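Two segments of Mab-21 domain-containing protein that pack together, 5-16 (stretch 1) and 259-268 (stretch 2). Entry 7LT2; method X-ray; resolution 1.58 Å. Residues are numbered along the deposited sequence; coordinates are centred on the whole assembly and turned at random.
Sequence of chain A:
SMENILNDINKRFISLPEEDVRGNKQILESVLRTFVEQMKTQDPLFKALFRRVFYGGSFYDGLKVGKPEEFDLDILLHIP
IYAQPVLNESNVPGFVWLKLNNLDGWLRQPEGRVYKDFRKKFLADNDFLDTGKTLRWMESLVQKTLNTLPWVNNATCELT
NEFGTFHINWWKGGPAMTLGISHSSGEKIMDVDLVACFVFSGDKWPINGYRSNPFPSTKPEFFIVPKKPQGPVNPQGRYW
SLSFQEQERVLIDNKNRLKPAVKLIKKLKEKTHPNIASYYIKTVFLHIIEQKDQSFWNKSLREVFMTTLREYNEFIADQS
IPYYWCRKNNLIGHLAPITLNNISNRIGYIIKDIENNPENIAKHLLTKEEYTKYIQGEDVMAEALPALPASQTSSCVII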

# COMPACT_ATOMS: atom_id res chain seq x y z
N ILE A 5 -20.64 18.53 -9.99
CA ILE A 5 -20.83 17.26 -10.69
C ILE A 5 -19.80 16.23 -10.24
O ILE A 5 -20.13 15.08 -9.93
CB ILE A 5 -20.77 17.47 -12.22
CG1 ILE A 5 -22.01 18.21 -12.71
CG2 ILE A 5 -20.60 16.14 -12.93
CD1 ILE A 5 -21.97 18.53 -14.19
N LEU A 6 -18.53 16.63 -10.20
CA LEU A 6 -17.47 15.68 -9.88
C LEU A 6 -17.53 15.26 -8.41
O LEU A 6 -17.38 14.08 -8.09
CB LEU A 6 -16.11 16.26 -10.24
CG LEU A 6 -15.88 16.36 -11.75
CD1 LEU A 6 -14.58 17.07 -12.04
CD2 LEU A 6 -15.87 14.96 -12.36
N ASN A 7 -17.76 16.22 -7.51
CA ASN A 7 -17.88 15.90 -6.09
C ASN A 7 -19.07 14.98 -5.84
O ASN A 7 -19.00 14.09 -4.98
CB ASN A 7 -18.01 17.19 -5.29
CG ASN A 7 -18.26 16.94 -3.81
OD1 ASN A 7 -19.31 17.31 -3.28
ND2 ASN A 7 -17.31 16.30 -3.15
N ASP A 8 -20.16 15.17 -6.59
CA ASP A 8 -21.34 14.31 -6.44
C ASP A 8 -21.05 12.89 -6.90
O ASP A 8 -21.43 11.92 -6.22
CB ASP A 8 -22.51 14.93 -7.22
CG ASP A 8 -23.76 14.07 -7.17
OD1 ASP A 8 -24.30 13.84 -6.07
OD2 ASP A 8 -24.23 13.66 -8.26
N ILE A 9 -20.39 12.73 -8.05
CA ILE A 9 -19.98 11.41 -8.52
C ILE A 9 -19.11 10.72 -7.48
O ILE A 9 -19.30 9.54 -7.16
CB ILE A 9 -19.25 11.53 -9.87
CG1 ILE A 9 -20.22 12.01 -10.96
CG2 ILE A 9 -18.59 10.20 -10.25
CD1 ILE A 9 -19.53 12.28 -12.28
N ASN A 10 -18.14 11.45 -6.93
CA ASN A 10 -17.23 10.89 -5.94
C ASN A 10 -17.99 10.42 -4.70
O ASN A 10 -17.80 9.28 -4.25
CB ASN A 10 -16.18 11.94 -5.57
CG ASN A 10 -15.19 11.44 -4.54
OD1 ASN A 10 -14.88 10.26 -4.48
ND2 ASN A 10 -14.69 12.36 -3.72
N LYS A 11 -18.86 11.27 -4.16
CA LYS A 11 -19.60 10.92 -2.95
C LYS A 11 -20.49 9.70 -3.16
O LYS A 11 -20.60 8.84 -2.28
CB LYS A 11 -20.44 12.12 -2.50
CG LYS A 11 -21.25 11.86 -1.24
CD LYS A 11 -22.08 13.07 -0.87
CE LYS A 11 -22.87 12.81 0.41
NZ LYS A 11 -23.73 11.61 0.28
N ARG A 12 -21.15 9.60 -4.32
CA ARG A 12 -22.16 8.58 -4.48
C ARG A 12 -21.65 7.28 -5.10
O ARG A 12 -22.29 6.24 -4.93
CB ARG A 12 -23.32 9.12 -5.32
CG ARG A 12 -24.20 10.12 -4.57
CD ARG A 12 -25.55 10.26 -5.25
NE ARG A 12 -25.48 11.07 -6.46
CZ ARG A 12 -26.21 10.86 -7.54
NH1 ARG A 12 -27.00 9.81 -7.65
NH2 ARG A 12 -26.13 11.72 -8.55
N PHE A 13 -20.51 7.31 -5.80
CA PHE A 13 -20.08 6.12 -6.52
C PHE A 13 -18.60 5.78 -6.36
O PHE A 13 -18.17 4.77 -6.91
CB PHE A 13 -20.41 6.27 -8.02
CG PHE A 13 -21.88 6.18 -8.29
CD1 PHE A 13 -22.69 7.30 -8.18
CD2 PHE A 13 -22.46 4.97 -8.61
CE1 PHE A 13 -24.04 7.21 -8.40
CE2 PHE A 13 -23.82 4.88 -8.83
CZ PHE A 13 -24.61 6.00 -8.72
N ILE A 14 -17.83 6.56 -5.61
CA ILE A 14 -16.39 6.32 -5.57
C ILE A 14 -15.91 6.12 -4.14
O ILE A 14 -15.31 5.09 -3.82
CB ILE A 14 -15.63 7.47 -6.25
CG1 ILE A 14 -15.99 7.52 -7.74
CG2 ILE A 14 -14.13 7.27 -6.10
CD1 ILE A 14 -15.14 8.49 -8.54
N SER A 15 -16.16 7.09 -3.26
CA SER A 15 -15.52 7.14 -1.95
C SER A 15 -16.42 6.58 -0.86
O SER A 15 -17.57 7.01 -0.72
CB SER A 15 -15.11 8.57 -1.59
OG SER A 15 -14.05 9.02 -2.41
N LEU A 16 -15.88 5.65 -0.07
CA LEU A 16 -16.55 5.23 1.14
C LEU A 16 -16.70 6.43 2.08
O LEU A 16 -15.75 7.21 2.23
CB LEU A 16 -15.77 4.11 1.84
CG LEU A 16 -16.46 3.41 3.01
CD1 LEU A 16 -17.57 2.50 2.51
CD2 LEU A 16 -15.47 2.63 3.87
N LYS A 259 -6.97 14.19 -3.81
CA LYS A 259 -7.40 12.79 -3.68
C LYS A 259 -8.68 12.52 -4.46
O LYS A 259 -8.78 11.46 -5.10
CB LYS A 259 -7.54 12.40 -2.20
CG LYS A 259 -6.20 12.35 -1.49
CD LYS A 259 -6.31 11.78 -0.09
CE LYS A 259 -4.93 11.75 0.58
NZ LYS A 259 -5.00 11.16 1.95
N PRO A 260 -9.68 13.41 -4.48
CA PRO A 260 -10.80 13.20 -5.42
C PRO A 260 -10.33 13.08 -6.87
O PRO A 260 -10.82 12.21 -7.60
CB PRO A 260 -11.69 14.43 -5.20
CG PRO A 260 -11.45 14.78 -3.76
CD PRO A 260 -9.98 14.50 -3.53
N ALA A 261 -9.38 13.91 -7.29
CA ALA A 261 -8.90 13.85 -8.67
C ALA A 261 -8.22 12.51 -8.96
O ALA A 261 -8.41 11.94 -10.04
CB ALA A 261 -7.94 15.01 -8.95
N VAL A 262 -7.43 12.01 -8.01
CA VAL A 262 -6.78 10.72 -8.22
C VAL A 262 -7.82 9.62 -8.40
O VAL A 262 -7.71 8.78 -9.29
CB VAL A 262 -5.82 10.38 -7.06
CG1 VAL A 262 -5.27 8.96 -7.24
CG2 VAL A 262 -4.68 11.36 -7.01
N LYS A 263 -8.84 9.63 -7.54
CA LYS A 263 -9.83 8.56 -7.56
C LYS A 263 -10.71 8.64 -8.80
O LYS A 263 -11.09 7.60 -9.35
CB LYS A 263 -10.66 8.61 -6.28
CG LYS A 263 -9.88 8.09 -5.06
CD LYS A 263 -10.70 8.12 -3.78
CE LYS A 263 -10.70 9.50 -3.16
NZ LYS A 263 -11.34 9.50 -1.81
N LEU A 264 -11.02 9.85 -9.28
CA LEU A 264 -11.75 9.99 -10.53
C LEU A 264 -10.97 9.39 -11.69
O LEU A 264 -11.53 8.69 -12.54
CB LEU A 264 -12.06 11.47 -10.81
CG LEU A 264 -13.06 12.15 -9.88
CD1 LEU A 264 -12.96 13.67 -10.00
CD2 LEU A 264 -14.47 11.69 -10.20
N ILE A 265 -9.66 9.64 -11.74
CA ILE A 265 -8.83 9.06 -12.79
C ILE A 265 -8.72 7.55 -12.61
O ILE A 265 -8.79 6.79 -13.59
CB ILE A 265 -7.46 9.74 -12.84
CG1 ILE A 265 -7.62 11.20 -13.29
CG2 ILE A 265 -6.50 8.98 -13.75
CD1 ILE A 265 -6.33 12.00 -13.29
N LYS A 266 -8.57 7.08 -11.36
CA LYS A 266 -8.52 5.63 -11.14
C LYS A 266 -9.84 4.97 -11.54
O LYS A 266 -9.84 3.84 -12.05
CB LYS A 266 -8.19 5.32 -9.67
CG LYS A 266 -6.74 5.56 -9.29
CD LYS A 266 -6.50 5.35 -7.80
CE LYS A 266 -6.73 3.91 -7.39
NZ LYS A 266 -6.28 3.62 -5.99
N LYS A 267 -10.97 5.64 -11.31
CA LYS A 267 -12.25 5.10 -11.74
C LYS A 267 -12.30 4.98 -13.25
O LYS A 267 -12.77 3.97 -13.79
CB LYS A 267 -13.39 5.98 -11.23
CG LYS A 267 -14.80 5.47 -11.54
CD LYS A 267 -15.12 4.22 -10.73
CE LYS A 267 -16.61 3.87 -10.78
NZ LYS A 267 -17.04 3.57 -12.16
N LEU A 268 -11.81 6.01 -13.96
CA LEU A 268 -11.71 5.94 -15.41
C LEU A 268 -10.80 4.80 -15.85
O LEU A 268 -11.11 4.09 -16.82
CB LEU A 268 -11.19 7.28 -15.94
CG LEU A 268 -11.05 7.46 -17.45
CD1 LEU A 268 -12.41 7.31 -18.13
CD2 LEU A 268 -10.42 8.81 -17.78
O HOH W 1 -12.69 11.90 -1.57

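The two helices cross at 71°, with their axes 10.5 Å apart at closest approach, and 415 Å² is buried in all, with side chains rather than backbones filling the gap. Its central bump is Leu264. The CA-to-CB bond of Leu264 points sideways, but with chi1 m and chi2 t the end of the side chain comes nearer to stretch 1 and enters a hollow lined by Leu6, Ile9 and Ile14. Leu6 CD2 lies 4.0 Å from Leu264 CD1, while Leu264 CD2 meets Ile14 CD1 at 3.7 Å and, more loosely, Ile9 CG2 at 4.4 Å. Branched aliphatic groups suit such a pocket, because their methyls can fill it from several directions without leaving a polar atom unpaired.

Ile14 is the answering bump. Its CA-to-CB bond points toward stretch 2, and the side chain wedges among Lys263, Leu264 and Lys267, one helical turn apart at its extremes. Ile14 CG2 touches Lys263 CB at 3.7 Å, and Ile14 CD1 reaches Lys267 CB at 4.1 Å. Here the lysines serve as hydrocarbon, their aliphatic stems making walls for the isoleucine.

Alongside this aliphatic patch runs a polar seam. Lys263 bends at chi3 (m), and its NZ donates to Ser15 OG at 2.8 Å; Ser15 OG in turn donates to Asn10 OD1 at 2.6 Å. Water 1 completes the cluster, accepting from Lys263 NZ at 2.8 Å and from Asn10 ND2 at 3.0 Å. Asn10 fits because its amide offers both an acceptor and a donor, and its ND2 also packs 3.9 Å from Pro260 CB. There the backbones approach closely, with Asn10 CA and Pro260 CA 6.9 Å apart, and the compact proline ring occupies the space beside the amide. The rule is a leucine in an aliphatic socket, with a long lysine serving both the apolar wall and the polar seam.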